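Local coordinates for minor structural protein 5 (Lactococcus phage Tuc2009, PDB 5E7T) that is a component of the phage particle that probably takes part in recognising the host cell surface, at residues 56-61 with 159-164; 106-111 with 125-130. All blocks are in the same frame, centred on the assembly; numbering follows the deposited sequence.

Interaction 1 of 2, residues 56-61 with 159-164; sequences VTMKGT and AILNVG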
# COMPACT_ATOMS: atom_id res chain seq x y z
N VAL B 56 -29.01 27.34 43.78
CA VAL B 56 -30.16 26.52 43.38
C VAL B 56 -31.33 26.86 44.27
O VAL B 56 -31.15 27.12 45.46
CB VAL B 56 -29.83 24.99 43.33
CG1 VAL B 56 -29.68 24.40 44.73
CG2 VAL B 56 -30.87 24.22 42.52
N THR B 57 -32.53 26.86 43.69
CA THR B 57 -33.79 27.20 44.33
C THR B 57 -34.70 25.99 44.34
O THR B 57 -35.01 25.43 43.29
CB THR B 57 -34.40 28.39 43.58
OG1 THR B 57 -33.43 29.44 43.45
CG2 THR B 57 -35.65 28.90 44.21
N MET B 58 -35.12 25.57 45.52
CA MET B 58 -35.99 24.43 45.72
C MET B 58 -37.39 24.96 46.01
O MET B 58 -37.54 25.77 46.93
CB MET B 58 -35.48 23.59 46.88
CG MET B 58 -33.99 23.34 46.85
SD MET B 58 -33.60 21.95 45.81
CE MET B 58 -33.35 20.74 47.00
N LYS B 59 -38.40 24.52 45.21
CA LYS B 59 -39.81 24.96 45.25
C LYS B 59 -40.75 23.76 45.11
O LYS B 59 -40.61 22.95 44.19
CB LYS B 59 -40.04 25.92 44.07
CG LYS B 59 -41.19 26.90 44.18
CD LYS B 59 -40.99 27.98 43.13
CE LYS B 59 -42.13 28.95 43.00
NZ LYS B 59 -43.32 28.35 42.32
N GLY B 60 -41.74 23.67 45.98
CA GLY B 60 -42.69 22.58 45.90
C GLY B 60 -43.89 22.75 46.80
O GLY B 60 -43.83 23.51 47.77
N THR B 61 -44.98 22.02 46.48
CA THR B 61 -46.22 22.00 47.26
C THR B 61 -46.62 20.53 47.42
O THR B 61 -46.96 19.88 46.43
CB THR B 61 -47.31 22.89 46.61
OG1 THR B 61 -46.69 23.97 45.90
CG2 THR B 61 -48.29 23.45 47.62
N ALA B 159 -27.35 9.64 44.17
CA ALA B 159 -26.78 10.73 44.96
C ALA B 159 -27.63 11.95 44.68
O ALA B 159 -27.70 12.38 43.53
CB ALA B 159 -25.35 11.00 44.54
N ILE B 160 -28.35 12.45 45.71
CA ILE B 160 -29.23 13.60 45.51
C ILE B 160 -29.16 14.64 46.61
O ILE B 160 -28.82 14.34 47.76
CB ILE B 160 -30.71 13.16 45.29
CG1 ILE B 160 -31.27 12.33 46.46
CG2 ILE B 160 -30.91 12.46 43.97
CD1 ILE B 160 -32.72 12.20 46.49
N LEU B 161 -29.54 15.87 46.25
CA LEU B 161 -29.79 16.97 47.16
C LEU B 161 -31.31 16.96 47.18
O LEU B 161 -31.94 17.20 46.13
CB LEU B 161 -29.26 18.32 46.64
CG LEU B 161 -29.84 19.56 47.31
CD1 LEU B 161 -29.44 19.68 48.74
CD2 LEU B 161 -29.42 20.80 46.58
N ASN B 162 -31.91 16.62 48.34
CA ASN B 162 -33.34 16.50 48.50
C ASN B 162 -33.89 17.39 49.60
O ASN B 162 -33.20 17.67 50.58
CB ASN B 162 -33.65 15.05 48.82
CG ASN B 162 -35.10 14.67 48.84
OD1 ASN B 162 -35.71 14.57 49.91
ND2 ASN B 162 -35.65 14.34 47.67
N VAL B 163 -35.16 17.79 49.45
CA VAL B 163 -35.99 18.53 50.41
C VAL B 163 -37.45 18.19 50.13
O VAL B 163 -37.80 17.92 48.98
CB VAL B 163 -35.72 20.06 50.49
CG1 VAL B 163 -36.21 20.78 49.26
CG2 VAL B 163 -36.36 20.67 51.75
N GLY B 164 -38.26 18.18 51.18
CA GLY B 164 -39.68 17.90 51.12
C GLY B 164 -40.48 19.02 51.72
O GLY B 164 -40.24 19.42 52.86

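Interaction 2 of 2, residues 106-111 with 125-130; sequences SAFWMR and IDLPKD. With SO4 (sulfate ion), chain H.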
# COMPACT_ATOMS: atom_id res chain seq x y z
N SER B 106 -38.91 18.51 55.50
CA SER B 106 -38.47 17.19 55.90
C SER B 106 -37.53 16.59 54.85
O SER B 106 -37.55 17.01 53.70
CB SER B 106 -39.65 16.27 56.20
OG SER B 106 -40.31 15.90 55.00
N ALA B 107 -36.71 15.61 55.27
CA ALA B 107 -35.67 14.89 54.51
C ALA B 107 -34.83 15.87 53.71
O ALA B 107 -34.73 15.79 52.49
CB ALA B 107 -36.29 13.82 53.63
N PHE B 108 -34.29 16.86 54.43
CA PHE B 108 -33.49 17.91 53.85
C PHE B 108 -32.05 17.52 54.03
O PHE B 108 -31.50 17.72 55.12
CB PHE B 108 -33.82 19.29 54.50
CG PHE B 108 -33.13 20.48 53.86
CD1 PHE B 108 -32.62 20.39 52.56
CD2 PHE B 108 -33.01 21.68 54.54
CE1 PHE B 108 -31.97 21.48 51.97
CE2 PHE B 108 -32.36 22.78 53.95
CZ PHE B 108 -31.84 22.67 52.67
N TRP B 109 -31.45 16.96 52.96
CA TRP B 109 -30.07 16.48 52.99
C TRP B 109 -29.39 16.31 51.63
O TRP B 109 -30.05 16.43 50.59
CB TRP B 109 -29.96 15.16 53.78
CG TRP B 109 -31.12 14.20 53.67
CD1 TRP B 109 -31.93 13.79 54.68
CD2 TRP B 109 -31.52 13.44 52.50
NE1 TRP B 109 -32.84 12.86 54.21
CE2 TRP B 109 -32.61 12.64 52.87
CE3 TRP B 109 -31.11 13.43 51.15
CZ2 TRP B 109 -33.27 11.80 51.97
CZ3 TRP B 109 -31.73 12.56 50.27
CH2 TRP B 109 -32.81 11.78 50.68
N MET B 110 -28.05 16.05 51.63
CA MET B 110 -27.22 15.72 50.46
C MET B 110 -26.79 14.30 50.73
O MET B 110 -26.05 14.05 51.69
CB MET B 110 -25.99 16.61 50.36
CG MET B 110 -26.23 17.89 49.66
SD MET B 110 -24.77 18.91 49.82
CE MET B 110 -25.41 20.40 49.29
N ARG B 111 -27.35 13.35 49.98
CA ARG B 111 -27.13 11.96 50.32
C ARG B 111 -26.92 11.00 49.16
O ARG B 111 -27.61 11.08 48.13
CB ARG B 111 -28.35 11.52 51.18
CG ARG B 111 -28.76 10.04 51.15
CD ARG B 111 -29.88 9.73 52.13
NE ARG B 111 -29.68 10.37 53.43
CZ ARG B 111 -30.55 10.35 54.44
NH1 ARG B 111 -31.70 9.69 54.34
NH2 ARG B 111 -30.27 11.01 55.56
N ILE B 125 -25.50 13.99 54.71
CA ILE B 125 -25.32 15.19 55.51
C ILE B 125 -26.61 16.00 55.53
O ILE B 125 -27.10 16.42 54.48
CB ILE B 125 -24.07 16.03 55.12
CG1 ILE B 125 -23.82 17.16 56.14
CG2 ILE B 125 -24.11 16.54 53.65
CD1 ILE B 125 -22.53 17.75 56.03
N ASP B 126 -27.18 16.17 56.73
CA ASP B 126 -28.41 16.93 56.95
C ASP B 126 -28.10 18.42 56.75
O ASP B 126 -27.04 18.90 57.16
CB ASP B 126 -28.92 16.71 58.38
CG ASP B 126 -29.83 15.53 58.66
OD1 ASP B 126 -30.28 14.86 57.68
OD2 ASP B 126 -30.14 15.29 59.87
N LEU B 127 -29.04 19.13 56.13
CA LEU B 127 -28.93 20.56 55.90
C LEU B 127 -29.91 21.27 56.83
O LEU B 127 -30.82 20.60 57.33
CB LEU B 127 -29.14 20.90 54.42
CG LEU B 127 -28.08 20.35 53.47
CD1 LEU B 127 -28.23 20.95 52.10
CD2 LEU B 127 -26.68 20.58 53.98
N PRO B 128 -29.69 22.58 57.18
CA PRO B 128 -30.54 23.23 58.18
C PRO B 128 -32.01 23.23 57.88
O PRO B 128 -32.42 23.78 56.87
CB PRO B 128 -29.95 24.65 58.26
CG PRO B 128 -28.54 24.47 57.91
CD PRO B 128 -28.60 23.49 56.76
N LYS B 129 -32.82 22.63 58.78
CA LYS B 129 -34.28 22.54 58.65
C LYS B 129 -34.99 23.91 58.76
O LYS B 129 -36.10 24.03 58.23
CB LYS B 129 -34.86 21.49 59.62
CG LYS B 129 -35.21 20.15 58.93
CD LYS B 129 -34.93 18.88 59.78
CE LYS B 129 -34.38 17.73 58.97
NZ LYS B 129 -33.04 18.05 58.35
N ASP B 130 -34.36 24.97 59.36
CA ASP B 130 -34.95 26.32 59.42
C ASP B 130 -33.86 27.36 59.59
O ASP B 130 -33.56 27.78 60.70
CB ASP B 130 -36.02 26.48 60.52
CG ASP B 130 -36.72 27.84 60.55
OD1 ASP B 130 -36.25 28.76 59.84
OD2 ASP B 130 -37.75 27.97 61.28
S SO4 H . -36.08 13.83 58.34
O1 SO4 H . -36.08 13.46 59.75
O2 SO4 H . -36.27 12.63 57.51
O3 SO4 H . -37.20 14.76 58.11
O4 SO4 H . -34.79 14.46 58.00

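Interaction 1 of 2, residues 56-61 with 159-164
M58 carries most of this contact, its terminal methyl CE lodged between two branched side chains of the strand opposite: CE lies 3.6 Å from V163 CG1 and 3.7 Å from L161 CG. The chain gets there by bending. CG stands anti to the carbonyl carbon (chi1 -45°), and beyond it the chain is bent at both chi2 and chi3 (-102°), the latter placing CE. Nearer the backbone, V163 CG1 also lies 3.8 Å from M58 CB, so this one valine methyl meets both the root and the end of the methionine. The thioether crosses L161 and V163 obliquely.

V56 makes a thinner contact. Its CG1 meets L161 CD2 tip to tip at 4.1 Å, and this single methyl pair is all that joins it to 159-164.

No hydrogen bond links the segments, their axes approach to 8.2 Å, and the strand directions differ by 35°. That is the geometry of two sheets laid face to face: 53-60 belongs to a five-stranded antiparallel sheet, 157-166 to a four-stranded one, and the pair forms a beta sandwich, consistent with the galactose-binding-like clan of the BppA domain. Neighbours extend the apolar layer, F173 touching both M58 and V163, and M110 and F108 lying against L161 and V163 respectively.

In contrast to the buried cluster of M58, L161 and V163, T57 is partly exposed and K59 exposed. K59 points away from 159-164, and its NZ forms a salt bridge with E170; T57 OG1 makes a weak hydrogen bond with T174 OG1. On the other strand, I160 and N162 are buried too, but against strand 63-68 of their own sheet, where both touch N66 and N162 also W64.

Interaction 2 of 2, residues 106-111 with 125-130
The ring of F108 lies beneath L127, whose CB stands 3.6 Å from the centroid of the F108 ring and 8° off its normal, a CH-pi contact over the centre of the face. The two side chains cross at about a right angle. The ring's edge is turned to the carbonyl O of P128, which lies near the ring plane.

W109 presents itself differently. D126 OD1 approaches the indole at its edge, 3.6 Å from W109 CD1, with carboxylate and ring planes only 15° apart. Within the two segments, A107 O lies over one face of the indole, offset toward the rim, and R111 CZ stands 3.4 Å above the opposite one, also toward the rim. R111 NE is hydrogen-bonded to T124 OG1, and NH2 too has a hydrogen-bond partner next to the segments; D126 OD1, 4.4 Å from R111 NH2, is a nearby opposite charge beyond salt-bridge range. On the other face of the sheet M110 CB meets I125 CG2 at 3.8 Å, and the extended thioether brings M110 CE to 4.0 Å from L127 CD1.

Antiparallel backbone bonds set this register. L127 N donates an almost straight bond to F108 O (3.0 Å), M110 N bonds I125 O, and the return bond from I125 N to M110 O is weak. At the corner of the chain A107 N hydrogen-bonds O3 of a sulfate ion (3.0 Å) that probably came from the crystallisation liquor.

Strands 104-114 and 121-126 thus form a beta hairpin at one side of the four-stranded sheet. Strand 157-166 pairs with the other edge of 104-114, while F108 and P128 reach F94, and I125 reaches M88 and I141, on the opposing five-stranded sheet.

Interactions 1 and 2 have centres 10 Å apart and share the four-stranded antiparallel sheet, in which strands 157-166 and 104-114 are neighbours. Backbone pairing of I160 with R111 and of N162 with W109 joins them directly. They differ in kind: interaction 1 packs one sheet on the other, whereas interaction 2 combines strand pairing within a sheet with packing of the loop that follows it. Along the chain the order is 56-61, 106-111, 125-130, 159-164, so the hairpin of interaction 2 falls wholly between the partners of interaction 1. All four segments belong to the BppA domain, and residues distant in sequence are thereby brought together in one beta-sandwich core.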